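Local coordinates for protein addiction module toxin RelE (Helicobacter pylori, PDB 4LTT) that probably acts as a metal-binding RNA endonuclease, the toxin of a type II toxin-antitoxin system of the RelE family, YafQ subfamily, at residues A[32-37]-A[67-72]; A[47-52]-A[56-61]. All blocks are in the same frame, centred on the assembly; numbering follows the deposited sequence. Where two conformers were deposited one is given.

Contact 1: A[32-37]-A[67-72]; sequences LTLRKK and LVYLVK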
loop_
_atom_site.group_PDB
_atom_site.type_symbol
_atom_site.label_atom_id
_atom_site.label_comp_id
_atom_site.label_asym_id
_atom_site.label_seq_id
_atom_site.Cartn_x
_atom_site.Cartn_y
_atom_site.Cartn_z
ATOM N N LEU A 32 2.309 10.210 0.610
ATOM C CA LEU A 32 2.530 11.514 0.018
ATOM C C LEU A 32 3.535 11.422 -1.146
ATOM O O LEU A 32 3.340 12.052 -2.212
ATOM C CB LEU A 32 3.016 12.482 1.106
ATOM C CG LEU A 32 3.321 13.910 0.561
ATOM C CD1 LEU A 32 2.090 14.569 -0.003
ATOM C CD2 LEU A 32 3.982 14.744 1.675
ATOM N N THR A 33 4.610 10.668 -0.947
ATOM C CA THR A 33 5.604 10.485 -1.994
ATOM C C THR A 33 4.969 9.893 -3.264
ATOM O O THR A 33 5.233 10.386 -4.347
ATOM C CB THR A 33 6.713 9.559 -1.485
ATOM O OG1 THR A 33 7.306 10.207 -0.335
ATOM C CG2 THR A 33 7.795 9.315 -2.495
ATOM N N LEU A 34 4.170 8.849 -3.093
ATOM C CA LEU A 34 3.480 8.248 -4.234
ATOM C C LEU A 34 2.506 9.213 -4.884
ATOM O O LEU A 34 2.430 9.250 -6.128
ATOM C CB LEU A 34 2.725 7.008 -3.764
ATOM C CG LEU A 34 3.613 5.788 -3.338
ATOM C CD1 LEU A 34 2.776 4.649 -2.778
ATOM C CD2 LEU A 34 4.505 5.301 -4.487
ATOM N N ARG A 35 1.781 10.021 -4.121
ATOM C CA ARG A 35 0.873 10.965 -4.693
ATOM C C ARG A 35 1.583 11.994 -5.518
ATOM O O ARG A 35 1.014 12.545 -6.502
ATOM C CB ARG A 35 0.106 11.715 -3.580
ATOM C CG ARG A 35 -0.947 10.832 -2.905
ATOM C CD ARG A 35 -1.747 11.572 -1.859
ATOM N NE ARG A 35 -2.615 12.574 -2.528
ATOM C CZ ARG A 35 -3.259 13.545 -1.917
ATOM N NH1 ARG A 35 -3.120 13.738 -0.608
ATOM N NH2 ARG A 35 -4.046 14.325 -2.641
ATOM N N LYS A 36 2.832 12.274 -5.147
ATOM C CA LYS A 36 3.640 13.246 -5.875
ATOM C C LYS A 36 4.416 12.610 -7.020
ATOM O O LYS A 36 5.226 13.318 -7.694
ATOM C CB LYS A 36 4.607 13.929 -4.898
ATOM C CG LYS A 36 3.899 14.835 -3.913
ATOM C CD LYS A 36 4.852 15.476 -2.915
ATOM C CE LYS A 36 5.774 16.504 -3.539
ATOM N NZ LYS A 36 6.599 17.292 -2.526
ATOM N N LYS A 37 4.222 11.323 -7.279
ATOM C CA LYS A 37 4.927 10.633 -8.372
ATOM C C LYS A 37 6.433 10.742 -8.205
ATOM O O LYS A 37 7.160 11.073 -9.181
ATOM C CB LYS A 37 4.444 11.117 -9.768
ATOM C CG LYS A 37 2.978 10.808 -10.016
ATOM C CD LYS A 37 2.560 11.318 -11.398
ATOM C CE LYS A 37 1.158 10.832 -11.746
ATOM N NZ LYS A 37 0.664 11.670 -12.913
ATOM N N LEU A 67 1.971 -2.487 1.437
ATOM C CA LEU A 67 0.941 -1.644 0.822
ATOM C C LEU A 67 0.831 -2.077 -0.655
ATOM O O LEU A 67 1.839 -2.070 -1.394
ATOM C CB LEU A 67 1.380 -0.180 0.933
ATOM C CG LEU A 67 0.455 0.800 0.165
ATOM C CD1 LEU A 67 -0.922 0.868 0.808
ATOM C CD2 LEU A 67 1.119 2.178 0.080
ATOM N N VAL A 68 -0.380 -2.373 -1.104
ATOM C CA VAL A 68 -0.665 -2.682 -2.516
ATOM C C VAL A 68 -1.411 -1.511 -3.074
ATOM O O VAL A 68 -2.441 -1.082 -2.461
ATOM C CB VAL A 68 -1.438 -3.998 -2.661
ATOM C CG1 VAL A 68 -1.758 -4.250 -4.138
ATOM C CG2 VAL A 68 -0.612 -5.161 -2.107
ATOM N N TYR A 69 -0.928 -0.938 -4.188
ATOM C CA TYR A 69 -1.464 0.344 -4.679
ATOM C C TYR A 69 -1.352 0.386 -6.155
ATOM O O TYR A 69 -0.659 -0.420 -6.793
ATOM C CB TYR A 69 -0.724 1.542 -4.020
ATOM C CG TYR A 69 0.694 1.660 -4.502
ATOM C CD1 TYR A 69 0.981 2.439 -5.633
ATOM C CD2 TYR A 69 1.733 1.014 -3.890
ATOM C CE1 TYR A 69 2.301 2.564 -6.075
ATOM C CE2 TYR A 69 3.035 1.088 -4.357
ATOM C CZ TYR A 69 3.315 1.866 -5.469
ATOM O OH TYR A 69 4.596 1.970 -5.951
ATOM N N LEU A 70 -2.006 1.378 -6.759
ATOM C CA LEU A 70 -1.969 1.590 -8.204
ATOM C C LEU A 70 -2.143 3.062 -8.499
ATOM O O LEU A 70 -3.095 3.704 -8.022
ATOM C CB LEU A 70 -3.094 0.779 -8.892
ATOM C CG LEU A 70 -3.242 1.019 -10.394
ATOM C CD1 LEU A 70 -2.050 0.555 -11.184
ATOM C CD2 LEU A 70 -4.489 0.313 -10.871
ATOM N N VAL A 71 -1.336 3.590 -9.406
ATOM C CA VAL A 71 -1.589 4.919 -9.966
ATOM C C VAL A 71 -2.395 4.705 -11.248
ATOM O O VAL A 71 -1.918 3.996 -12.166
ATOM C CB VAL A 71 -0.261 5.623 -10.240
ATOM C CG1 VAL A 71 -0.494 6.935 -11.026
ATOM C CG2 VAL A 71 0.449 5.945 -8.980
ATOM N N LYS A 72 -3.574 5.260 -11.317
ATOM C CA LYS A 72 -4.350 5.111 -12.549
ATOM C C LYS A 72 -5.175 6.372 -12.732
ATOM O O LYS A 72 -5.905 6.761 -11.840
ATOM C CB LYS A 72 -5.272 3.938 -12.460
ATOM C CG LYS A 72 -6.156 3.776 -13.673
ATOM C CD LYS A 72 -7.018 2.575 -13.620
ATOM C CE LYS A 72 -7.840 2.481 -14.906
ATOM N NZ LYS A 72 -8.661 1.232 -14.874
#
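Leu-34 meets Tyr-69 and Leu-67 across a gap that side chains alone span: the nearest CA pair, Leu-34 and Val-71, is 8.3 Å apart, and no hydrogen bond crosses. This is the alpha/beta layering of the RelE toxin fold: the end of helix 25-35 rests on strand 65-72, a central strand of the mixed sheet. CB of Leu-34 points to the strand, and those of Leu-67, Tyr-69 and Val-71 point back to the helix, as expected for alternate residues of one strand.

Leu-34 carries most of the contact. Its CD1 stands 3.7 Å from the centroid of the Tyr-69 ring and only 3° off the ring normal, a CH-pi contact over the middle of the face; the distances to the individual ring carbons are accordingly nearly equal. The same CD1 meets Leu-67 CD2 at 4.1 Å. CD2 of Leu-34 lies farther out along the ring face, 3.6 Å from Tyr-69 OH. The leucine side chain crosses the tyrosine at about a right angle. With chi1 at 70°, CG of Tyr-69 sits between backbone N and carbonyl carbon, and the ring turns one face to Leu-34. Its hydroxyl, within a buried residue, is satisfied by hydrogen bonds with Asp-46 and Arg-57, which fix the far end of the ring. Leu-76, from strand 75-82, touches both Leu-34 and Tyr-69 and continues the apolar layer.

The helix closes in a Schellman motif: Lys-37 has positive phi (57°), and its N bonds to O of Leu-34 at 3.0 Å. Beyond that turn the lysine chain, extended beyond CG, runs along the exposed margin, where Lys-37 CE lies 4.3 Å from Val-71 CG1.

Contact 2: A[47-52]-A[56-61]; sequences HALKGK and FRECHI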
loop_
_atom_site.group_PDB
_atom_site.type_symbol
_atom_site.label_atom_id
_atom_site.label_comp_id
_atom_site.label_asym_id
_atom_site.label_seq_id
_atom_site.Cartn_x
_atom_site.Cartn_y
_atom_site.Cartn_z
ATOM N N HIS A 47 7.906 -2.220 -6.065
ATOM C CA HIS A 47 7.967 -2.928 -7.336
ATOM C C HIS A 47 6.636 -3.240 -7.889
ATOM O O HIS A 47 5.624 -3.159 -7.176
ATOM C CB HIS A 47 8.805 -4.219 -7.148
ATOM C CG HIS A 47 8.186 -5.231 -6.206
ATOM N ND1 HIS A 47 8.248 -5.143 -4.855
ATOM C CD2 HIS A 47 7.524 -6.421 -6.501
ATOM C CE1 HIS A 47 7.665 -6.238 -4.291
ATOM N NE2 HIS A 47 7.166 -6.988 -5.301
ATOM N N ALA A 48 6.574 -3.686 -9.143
ATOM C CA ALA A 48 5.364 -4.102 -9.762
ATOM C C ALA A 48 5.069 -5.520 -9.442
ATOM O O ALA A 48 5.964 -6.419 -9.469
ATOM C CB ALA A 48 5.486 -3.887 -11.281
ATOM N N LEU A 49 3.809 -5.808 -9.113
ATOM C CA LEU A 49 3.344 -7.197 -8.945
ATOM C C LEU A 49 3.136 -7.879 -10.281
ATOM O O LEU A 49 3.136 -7.269 -11.369
ATOM C CB LEU A 49 2.075 -7.245 -8.145
ATOM C CG LEU A 49 2.230 -6.685 -6.721
ATOM C CD1 LEU A 49 0.813 -6.580 -6.093
ATOM C CD2 LEU A 49 3.150 -7.645 -5.960
ATOM N N LYS A 50 3.033 -9.197 -10.227
ATOM C CA LYS A 50 2.906 -10.024 -11.457
ATOM C C LYS A 50 1.696 -10.846 -11.386
ATOM O O LYS A 50 0.938 -10.918 -10.440
ATOM C CB LYS A 50 4.143 -10.894 -11.674
ATOM C CG LYS A 50 5.452 -10.086 -11.686
ATOM C CD LYS A 50 5.818 -9.365 -12.994
ATOM C CE LYS A 50 5.877 -7.820 -12.943
ATOM N NZ LYS A 50 6.629 -7.063 -14.042
ATOM N N GLY A 51 1.527 -11.563 -12.517
ATOM C CA GLY A 51 0.389 -12.470 -12.646
ATOM C C GLY A 51 -0.956 -11.835 -12.393
ATOM O O GLY A 51 -1.169 -10.712 -12.980
ATOM N N LYS A 52 -1.784 -12.460 -11.540
ATOM C CA LYS A 52 -3.152 -12.029 -11.090
ATOM C C LYS A 52 -3.232 -10.577 -10.714
ATOM O O LYS A 52 -4.295 -9.975 -10.791
ATOM C CB LYS A 52 -3.620 -12.733 -9.791
ATOM C CG LYS A 52 -3.606 -14.217 -9.860
ATOM C CD LYS A 52 -3.542 -14.778 -8.461
ATOM C CE LYS A 52 -2.911 -16.148 -8.554
ATOM N NZ LYS A 52 -3.908 -17.063 -9.201
ATOM N N PHE A 56 -1.084 -3.734 -10.317
ATOM C CA PHE A 56 -0.771 -3.169 -9.027
ATOM C C PHE A 56 0.695 -3.246 -8.704
ATOM O O PHE A 56 1.437 -4.093 -9.240
ATOM C CB PHE A 56 -1.652 -3.822 -7.932
ATOM C CG PHE A 56 -3.089 -3.325 -8.016
ATOM C CD1 PHE A 56 -3.540 -2.284 -7.188
ATOM C CD2 PHE A 56 -3.964 -3.801 -8.956
ATOM C CE1 PHE A 56 -4.859 -1.804 -7.271
ATOM C CE2 PHE A 56 -5.299 -3.304 -9.048
ATOM C CZ PHE A 56 -5.698 -2.277 -8.222
ATOM N N ARG A 57 1.103 -2.415 -7.777
ATOM C CA ARG A 57 2.472 -2.384 -7.226
ATOM C C ARG A 57 2.403 -2.675 -5.740
ATOM O O ARG A 57 1.342 -2.577 -5.089
ATOM C CB ARG A 57 3.099 -0.984 -7.445
ATOM C CG ARG A 57 3.260 -0.641 -8.946
ATOM C CD ARG A 57 3.970 0.733 -9.136
ATOM N NE ARG A 57 5.326 0.728 -8.660
ATOM C CZ ARG A 57 6.368 0.236 -9.301
ATOM N NH1 ARG A 57 6.202 -0.315 -10.511
ATOM N NH2 ARG A 57 7.538 0.197 -8.697
ATOM N N GLU A 58 3.564 -2.938 -5.169
ATOM C CA GLU A 58 3.668 -3.306 -3.739
ATOM C C GLU A 58 4.928 -2.590 -3.160
ATOM O O GLU A 58 5.977 -2.593 -3.819
ATOM C CB GLU A 58 3.913 -4.836 -3.611
ATOM C CG GLU A 58 3.985 -5.313 -2.145
ATOM C CD GLU A 58 4.691 -6.669 -2.062
ATOM O OE1 GLU A 58 3.988 -7.655 -2.281
ATOM O OE2 GLU A 58 5.903 -6.785 -1.836
ATOM N N CYS A 59 4.771 -2.035 -1.948
ATOM C CA CYS A 59 5.940 -1.582 -1.218
ATOM C C CYS A 59 5.799 -2.113 0.205
ATOM O O CYS A 59 4.732 -2.571 0.648
ATOM C CB CYS A 59 6.130 -0.081 -1.294
ATOM S SG CYS A 59 4.843 0.883 -0.539
ATOM N N HIS A 60 6.921 -2.091 0.897
ATOM C CA HIS A 60 6.958 -2.598 2.307
ATOM C C HIS A 60 6.989 -1.457 3.268
ATOM O O HIS A 60 7.996 -0.719 3.303
ATOM C CB HIS A 60 8.253 -3.299 2.557
ATOM C CG HIS A 60 8.316 -4.665 2.095
ATOM N ND1 HIS A 60 8.153 -5.019 0.862
ATOM C CD2 HIS A 60 8.715 -5.806 2.795
ATOM C CE1 HIS A 60 8.380 -6.353 0.751
ATOM N NE2 HIS A 60 8.706 -6.800 1.950
ATOM N N ILE A 61 5.960 -1.297 4.028
ATOM C CA ILE A 61 5.921 -0.274 5.115
ATOM C C ILE A 61 6.707 -0.757 6.340
ATOM O O ILE A 61 7.468 0.021 6.948
ATOM C CB ILE A 61 4.484 0.081 5.427
ATOM C CG1 ILE A 61 3.684 0.464 4.183
ATOM C CG2 ILE A 61 4.394 1.199 6.512
ATOM C CD1 ILE A 61 4.166 1.649 3.384
HETATM O O HOH W 1 1.916 -4.864 -11.924
#
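His-47 and Glu-58 face each other as an antiparallel hydrogen-bonded pair of the hairpin formed by strand 47-48, at the edge of the sheet, and strand 57-60. His-47 N-H donates to Glu-58 O at 3.0 Å, and Glu-58 N-H to His-47 O at 2.9 Å (160° at the hydrogen). A third bond runs from Leu-49 N to Phe-56 O (2.9 Å); a water donating to both Leu-49 O and Phe-56 O makes a second link between these two residues, just past the strand ends.

The side chain of Glu-58 can be followed outward. CB meets Leu-49 CD2 at 3.7 Å, the leucine crossing it at about a right angle. CG lies anti to the backbone N (chi1 -178°), carrying the chain alongside His-47. CD lies 3.7 Å from His-47 CE1. OE1 approaches Leu-49 CD2, while OE2 comes to 3.1 Å from the ring carbon His-47 CE1, planes 81° apart, without a hydrogen bond to a ring nitrogen. ND1 is hydrogen-bonded to Gln-45 O instead.

On the strand's other side, one face of the Arg-57 guanidinium covers the backbone, Ala-48 N standing 3.5 Å above its plane; NH2 forms a salt bridge with Asp-46. Glu-58 binds copper in another structure of this protein, as does His-84, whose side chain lies about 6 Å from that of Glu-58. Backbone bonds set the register, leaving the Glu-58 carboxylate without a side-chain hydrogen bond across the contact, consistent with its availability to copper.

Contact 1 is largely buried and apolar, without a hydrogen bond between its segments; contact 2 lies at the surface and is held by three backbone bonds, with one bridging water. The two share one sheet: strands 57-60 and 65-72 are neighbours, joined by probable hydrogen bonds from Arg-57 N to Tyr-69 O (2.8 Å) and from Leu-67 N to Cys-59 O (2.9 Å). Along the chain, 47-52 and 56-61 are nested within the loop that 32-37 and 67-72 close. Contact 1 packs helix 25-35 on the middle strand, 65-72, whereas contact 2 pairs the edge strand 47-48 with 57-60; Asp-46 connects them, bonding to side chains from both.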